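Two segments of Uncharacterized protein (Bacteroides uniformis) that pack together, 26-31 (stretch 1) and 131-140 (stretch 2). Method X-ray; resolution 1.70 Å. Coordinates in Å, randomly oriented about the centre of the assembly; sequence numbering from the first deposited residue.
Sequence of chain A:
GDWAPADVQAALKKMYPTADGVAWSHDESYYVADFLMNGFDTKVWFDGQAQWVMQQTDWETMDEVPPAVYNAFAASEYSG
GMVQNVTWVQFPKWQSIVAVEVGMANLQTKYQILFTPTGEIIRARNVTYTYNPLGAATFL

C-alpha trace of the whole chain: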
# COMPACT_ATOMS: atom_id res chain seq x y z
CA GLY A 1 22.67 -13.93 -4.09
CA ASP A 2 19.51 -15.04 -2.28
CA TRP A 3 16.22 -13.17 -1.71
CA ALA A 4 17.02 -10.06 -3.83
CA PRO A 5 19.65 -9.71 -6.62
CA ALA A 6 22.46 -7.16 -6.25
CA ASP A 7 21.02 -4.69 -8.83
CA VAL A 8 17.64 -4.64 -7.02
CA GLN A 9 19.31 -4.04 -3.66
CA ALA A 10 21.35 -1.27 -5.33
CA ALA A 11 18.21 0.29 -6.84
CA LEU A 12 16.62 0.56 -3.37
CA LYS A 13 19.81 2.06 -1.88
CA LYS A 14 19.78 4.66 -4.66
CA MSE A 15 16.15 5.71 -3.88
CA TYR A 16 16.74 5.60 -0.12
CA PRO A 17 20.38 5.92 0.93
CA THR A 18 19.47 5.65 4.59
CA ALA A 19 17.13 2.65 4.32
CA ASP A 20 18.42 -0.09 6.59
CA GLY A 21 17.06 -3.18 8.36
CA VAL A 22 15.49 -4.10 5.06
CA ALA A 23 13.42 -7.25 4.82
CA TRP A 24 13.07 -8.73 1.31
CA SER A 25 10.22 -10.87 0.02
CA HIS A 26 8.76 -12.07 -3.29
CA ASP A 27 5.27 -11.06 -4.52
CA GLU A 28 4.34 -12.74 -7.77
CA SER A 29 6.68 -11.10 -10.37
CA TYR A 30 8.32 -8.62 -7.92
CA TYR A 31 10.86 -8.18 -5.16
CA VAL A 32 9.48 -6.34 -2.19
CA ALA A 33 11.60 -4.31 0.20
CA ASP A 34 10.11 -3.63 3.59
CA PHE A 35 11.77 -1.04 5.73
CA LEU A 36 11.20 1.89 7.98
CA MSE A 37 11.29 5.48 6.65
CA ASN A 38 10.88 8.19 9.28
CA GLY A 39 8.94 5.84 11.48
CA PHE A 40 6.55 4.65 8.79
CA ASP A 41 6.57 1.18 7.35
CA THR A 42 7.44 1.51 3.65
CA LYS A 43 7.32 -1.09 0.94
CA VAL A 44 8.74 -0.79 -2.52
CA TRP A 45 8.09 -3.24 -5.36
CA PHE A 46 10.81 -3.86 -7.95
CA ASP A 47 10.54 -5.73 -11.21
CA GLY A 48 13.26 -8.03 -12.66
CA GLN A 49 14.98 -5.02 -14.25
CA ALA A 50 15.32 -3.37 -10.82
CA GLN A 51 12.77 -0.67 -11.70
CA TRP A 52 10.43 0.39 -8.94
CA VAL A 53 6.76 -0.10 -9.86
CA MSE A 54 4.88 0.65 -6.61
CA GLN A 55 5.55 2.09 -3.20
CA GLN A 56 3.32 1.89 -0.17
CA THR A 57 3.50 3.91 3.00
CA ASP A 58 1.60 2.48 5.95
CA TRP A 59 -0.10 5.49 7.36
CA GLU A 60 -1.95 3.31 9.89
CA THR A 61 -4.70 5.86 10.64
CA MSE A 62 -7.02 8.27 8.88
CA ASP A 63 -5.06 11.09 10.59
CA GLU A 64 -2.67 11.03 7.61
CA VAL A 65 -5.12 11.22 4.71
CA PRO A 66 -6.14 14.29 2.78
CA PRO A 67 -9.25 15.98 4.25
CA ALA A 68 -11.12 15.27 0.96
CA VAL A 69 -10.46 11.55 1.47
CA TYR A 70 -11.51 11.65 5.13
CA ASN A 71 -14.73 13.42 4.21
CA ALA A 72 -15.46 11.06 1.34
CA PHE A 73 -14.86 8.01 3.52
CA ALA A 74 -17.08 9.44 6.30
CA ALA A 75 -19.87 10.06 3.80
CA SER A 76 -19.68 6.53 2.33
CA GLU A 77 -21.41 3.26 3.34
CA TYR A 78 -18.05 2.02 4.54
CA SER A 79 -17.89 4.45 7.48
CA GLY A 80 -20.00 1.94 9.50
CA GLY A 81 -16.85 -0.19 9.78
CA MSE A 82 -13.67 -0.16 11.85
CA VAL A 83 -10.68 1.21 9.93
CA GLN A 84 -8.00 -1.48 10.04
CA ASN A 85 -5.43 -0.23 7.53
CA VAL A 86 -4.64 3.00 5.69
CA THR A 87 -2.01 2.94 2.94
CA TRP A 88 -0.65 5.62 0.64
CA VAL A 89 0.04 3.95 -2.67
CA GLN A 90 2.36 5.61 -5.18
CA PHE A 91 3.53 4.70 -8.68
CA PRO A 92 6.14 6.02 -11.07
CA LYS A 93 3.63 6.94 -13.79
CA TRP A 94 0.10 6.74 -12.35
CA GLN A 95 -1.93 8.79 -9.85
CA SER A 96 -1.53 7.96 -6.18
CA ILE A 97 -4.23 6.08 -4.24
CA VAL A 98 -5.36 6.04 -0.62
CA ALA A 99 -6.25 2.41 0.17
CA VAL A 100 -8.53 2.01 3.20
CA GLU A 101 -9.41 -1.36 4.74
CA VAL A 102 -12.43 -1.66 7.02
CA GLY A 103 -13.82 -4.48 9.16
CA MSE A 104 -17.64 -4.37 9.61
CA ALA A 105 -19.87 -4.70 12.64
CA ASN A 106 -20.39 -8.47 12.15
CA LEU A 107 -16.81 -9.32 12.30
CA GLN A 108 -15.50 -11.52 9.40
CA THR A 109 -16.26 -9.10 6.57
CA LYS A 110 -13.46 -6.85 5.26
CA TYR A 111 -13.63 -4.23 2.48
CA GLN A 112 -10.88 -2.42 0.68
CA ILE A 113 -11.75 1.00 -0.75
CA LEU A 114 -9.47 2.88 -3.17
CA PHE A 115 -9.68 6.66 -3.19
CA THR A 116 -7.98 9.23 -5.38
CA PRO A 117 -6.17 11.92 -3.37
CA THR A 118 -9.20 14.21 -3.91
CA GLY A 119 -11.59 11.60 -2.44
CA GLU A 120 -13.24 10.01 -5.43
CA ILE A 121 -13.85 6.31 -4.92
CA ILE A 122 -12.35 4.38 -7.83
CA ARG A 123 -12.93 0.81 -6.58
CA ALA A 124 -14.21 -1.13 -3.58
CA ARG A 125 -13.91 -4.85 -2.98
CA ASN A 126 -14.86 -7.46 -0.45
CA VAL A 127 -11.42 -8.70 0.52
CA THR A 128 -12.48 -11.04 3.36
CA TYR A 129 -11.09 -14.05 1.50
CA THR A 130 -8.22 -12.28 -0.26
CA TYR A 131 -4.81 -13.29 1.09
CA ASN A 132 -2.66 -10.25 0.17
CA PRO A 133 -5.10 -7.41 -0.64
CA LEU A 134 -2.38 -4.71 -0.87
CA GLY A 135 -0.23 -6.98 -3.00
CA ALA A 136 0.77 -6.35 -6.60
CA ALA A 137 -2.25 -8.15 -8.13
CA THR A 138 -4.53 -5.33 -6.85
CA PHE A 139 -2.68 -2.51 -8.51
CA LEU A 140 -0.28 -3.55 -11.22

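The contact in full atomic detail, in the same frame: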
# COMPACT_ATOMS: atom_id res chain seq x y z
N HIS A 26 9.16 -11.89 -1.90
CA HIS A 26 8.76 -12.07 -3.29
C HIS A 26 7.24 -11.95 -3.36
O HIS A 26 6.55 -12.41 -2.46
CB HIS A 26 9.19 -13.46 -3.76
CG HIS A 26 10.66 -13.62 -3.97
ND1 HIS A 26 11.16 -14.57 -4.82
CD2 HIS A 26 11.74 -12.96 -3.47
CE1 HIS A 26 12.48 -14.51 -4.83
NE2 HIS A 26 12.86 -13.55 -4.01
N ASP A 27 6.72 -11.28 -4.39
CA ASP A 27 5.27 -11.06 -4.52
C ASP A 27 5.01 -11.16 -6.01
O ASP A 27 5.36 -10.27 -6.78
CB ASP A 27 4.87 -9.68 -3.98
CG ASP A 27 3.37 -9.38 -4.09
OD1 ASP A 27 2.60 -10.23 -4.61
OD2 ASP A 27 2.99 -8.26 -3.66
N GLU A 28 4.42 -12.28 -6.39
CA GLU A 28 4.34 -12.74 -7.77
C GLU A 28 5.63 -12.42 -8.58
O GLU A 28 6.69 -13.04 -8.35
CB GLU A 28 2.99 -12.32 -8.40
CG GLU A 28 2.70 -10.86 -8.72
CD GLU A 28 1.21 -10.61 -9.04
OE1 GLU A 28 0.32 -11.43 -8.68
OE2 GLU A 28 0.93 -9.56 -9.68
N SER A 29 5.56 -11.45 -9.49
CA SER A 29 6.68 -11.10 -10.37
C SER A 29 7.73 -10.15 -9.75
O SER A 29 8.66 -9.73 -10.45
CB SER A 29 6.10 -10.39 -11.60
OG SER A 29 7.15 -10.10 -12.51
N TYR A 30 7.58 -9.76 -8.49
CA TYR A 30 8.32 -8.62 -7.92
C TYR A 30 9.09 -8.96 -6.66
O TYR A 30 8.77 -9.91 -5.93
CB TYR A 30 7.31 -7.52 -7.58
CG TYR A 30 6.49 -7.12 -8.76
CD1 TYR A 30 7.02 -6.27 -9.75
CD2 TYR A 30 5.20 -7.60 -8.92
CE1 TYR A 30 6.28 -5.94 -10.87
CE2 TYR A 30 4.45 -7.25 -10.03
CZ TYR A 30 5.00 -6.43 -10.99
OH TYR A 30 4.24 -6.12 -12.08
N TYR A 31 10.15 -8.18 -6.42
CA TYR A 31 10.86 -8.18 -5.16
C TYR A 31 10.27 -7.08 -4.34
O TYR A 31 10.07 -5.96 -4.84
CB TYR A 31 12.33 -7.88 -5.39
CG TYR A 31 12.99 -8.87 -6.29
CD1 TYR A 31 13.47 -10.10 -5.80
CD2 TYR A 31 13.10 -8.63 -7.64
CE1 TYR A 31 14.04 -11.01 -6.63
CE2 TYR A 31 13.67 -9.55 -8.47
CZ TYR A 31 14.14 -10.74 -7.97
OH TYR A 31 14.72 -11.65 -8.79
N TYR A 131 -6.00 -13.07 0.27
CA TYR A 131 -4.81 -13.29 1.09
C TYR A 131 -3.92 -12.04 1.27
O TYR A 131 -3.54 -11.68 2.41
CB TYR A 131 -4.06 -14.49 0.47
CG TYR A 131 -2.54 -14.45 0.52
CD1 TYR A 131 -1.87 -14.51 1.73
CD2 TYR A 131 -1.77 -14.40 -0.67
CE1 TYR A 131 -0.49 -14.49 1.79
CE2 TYR A 131 -0.39 -14.38 -0.62
CZ TYR A 131 0.25 -14.43 0.61
OH TYR A 131 1.62 -14.41 0.67
N ASN A 132 -3.61 -11.38 0.16
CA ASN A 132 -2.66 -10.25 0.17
C ASN A 132 -3.27 -9.05 -0.56
O ASN A 132 -2.85 -8.70 -1.66
CB ASN A 132 -1.34 -10.70 -0.48
CG ASN A 132 -0.24 -9.67 -0.36
OD1 ASN A 132 -0.20 -8.87 0.58
ND2 ASN A 132 0.69 -9.69 -1.31
N PRO A 133 -4.30 -8.45 0.05
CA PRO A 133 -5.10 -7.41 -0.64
C PRO A 133 -4.34 -6.15 -1.08
O PRO A 133 -4.76 -5.51 -2.06
CB PRO A 133 -6.18 -7.06 0.38
CG PRO A 133 -5.66 -7.52 1.68
CD PRO A 133 -4.75 -8.67 1.43
N LEU A 134 -3.24 -5.83 -0.42
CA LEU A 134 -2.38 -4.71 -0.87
C LEU A 134 -1.24 -5.17 -1.76
O LEU A 134 -0.42 -4.35 -2.20
CB LEU A 134 -1.79 -3.96 0.32
CG LEU A 134 -2.81 -3.13 1.07
CD1 LEU A 134 -2.18 -2.66 2.36
CD2 LEU A 134 -3.31 -1.97 0.22
N GLY A 135 -1.22 -6.46 -2.09
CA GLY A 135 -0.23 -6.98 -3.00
C GLY A 135 -0.36 -6.45 -4.41
O GLY A 135 -1.33 -5.80 -4.78
N ALA A 136 0.63 -6.82 -5.21
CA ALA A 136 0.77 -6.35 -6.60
C ALA A 136 -0.44 -6.62 -7.52
O ALA A 136 -0.71 -5.85 -8.45
CB ALA A 136 2.02 -7.00 -7.19
N ALA A 137 -1.12 -7.74 -7.28
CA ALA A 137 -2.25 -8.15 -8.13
C ALA A 137 -3.38 -7.10 -8.13
O ALA A 137 -4.08 -6.93 -9.13
CB ALA A 137 -2.78 -9.49 -7.66
N THR A 138 -3.51 -6.39 -7.01
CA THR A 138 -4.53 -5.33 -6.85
C THR A 138 -4.27 -4.14 -7.75
O THR A 138 -5.18 -3.58 -8.36
CB THR A 138 -4.57 -4.88 -5.41
OG1 THR A 138 -4.95 -5.99 -4.60
CG2 THR A 138 -5.54 -3.72 -5.20
N PHE A 139 -3.00 -3.78 -7.90
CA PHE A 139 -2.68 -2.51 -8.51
C PHE A 139 -2.00 -2.57 -9.85
O PHE A 139 -2.15 -1.64 -10.66
CB PHE A 139 -1.80 -1.71 -7.53
CG PHE A 139 -2.47 -1.42 -6.21
CD1 PHE A 139 -3.41 -0.39 -6.11
CD2 PHE A 139 -2.16 -2.16 -5.08
CE1 PHE A 139 -4.02 -0.12 -4.91
CE2 PHE A 139 -2.74 -1.85 -3.85
CZ PHE A 139 -3.69 -0.84 -3.77
N LEU A 140 -1.23 -3.62 -10.10
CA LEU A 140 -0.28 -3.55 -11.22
C LEU A 140 -0.75 -4.25 -12.51
O LEU A 140 -1.81 -4.86 -12.53
CB LEU A 140 1.09 -4.03 -10.76
CG LEU A 140 1.72 -3.01 -9.78
CD1 LEU A 140 3.02 -3.53 -9.19
CD2 LEU A 140 1.96 -1.66 -10.46
OXT LEU A 140 -0.10 -4.17 -13.57
O HOH W 1 3.38 -8.25 -0.87

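What shape does the backbone take on each side of the contact? Stretch 1 is a tight hairpin: a type II' turn runs from Asp-27 to Tyr-30 and joins two strand ends. It is closed by a pair of backbone hydrogen bonds, Asp-27 N to Tyr-30 O at 2.9 Å and Tyr-30 N to Asp-27 O at 2.8 Å. Glu-28, with phi/psi of 37/-107°, takes the first corner of the turn. Stretch 2 begins with a type I turn from Asn-132 to Gly-135, held by Gly-135 N to Asn-132 O at 2.8 Å, and then coils into a weakly bonded helix near the C-terminus. The stretches come closest in backbone terms at Asp-27 and Ala-136, whose CA atoms lie 6.8 Å apart.

What ties the hairpin to stretch 2 through its backbone? Asp-27, with chi1 at t, extends its carboxylate to the backbone of stretch 2, where Ala-136 N donates to Asp-27 OD2 at 3.2 Å with an N-H...O angle of 161°. The near-linear approach lets the carboxylate satisfy an amide for which the chain just before it supplies no partner. Beside this bond, Gly-135 CA sits 3.5 Å from Asp-27 OD2. A CB on Gly-135 would clash with Asn-132 ND2, so the bare backbone suits this crowded corner.

How does Asn-132 take part? Its ND2 lies 3.6 Å from Asp-27 OD2, and a water links the two: it donates to Asp-27 OD2 at 2.8 Å and accepts from Asn-132 ND2 at 3.1 Å. Asp-27 OD2 therefore receives both the amide and the water; the water links it to Asn-132, the first residue of the type I turn, while the direct bond comes from Ala-136, just past the turn.

What do the apolar groups add? Tyr-30, its chi1 at m, brings its ring to Ala-136 and Leu-140. Ala-136 CB approaches obliquely, 3.7 Å from Tyr-30 CD2, whereas Leu-140 CD1 lies over one face, 3.9 Å from Tyr-30 CZ. Leu-140 CD1 is 4.3 Å from the centroid of the Tyr-30 ring and 25° off the normal, a CH-pi arrangement. The backbone bond from Leu-140 N to Ala-136 O, 2.8 Å, helps hold these two ring neighbours together.

Does Glu-28 make a polar bond as well? Its carboxylate instead rests in van der Waals contact, with Glu-28 OE2 3.7 Å from Ala-136 CB and Glu-28 OE1 3.8 Å from Ala-137 CB. The contact is small, burying 268 Å² in total, and Asp-27 supplies its one direct hydrogen bond.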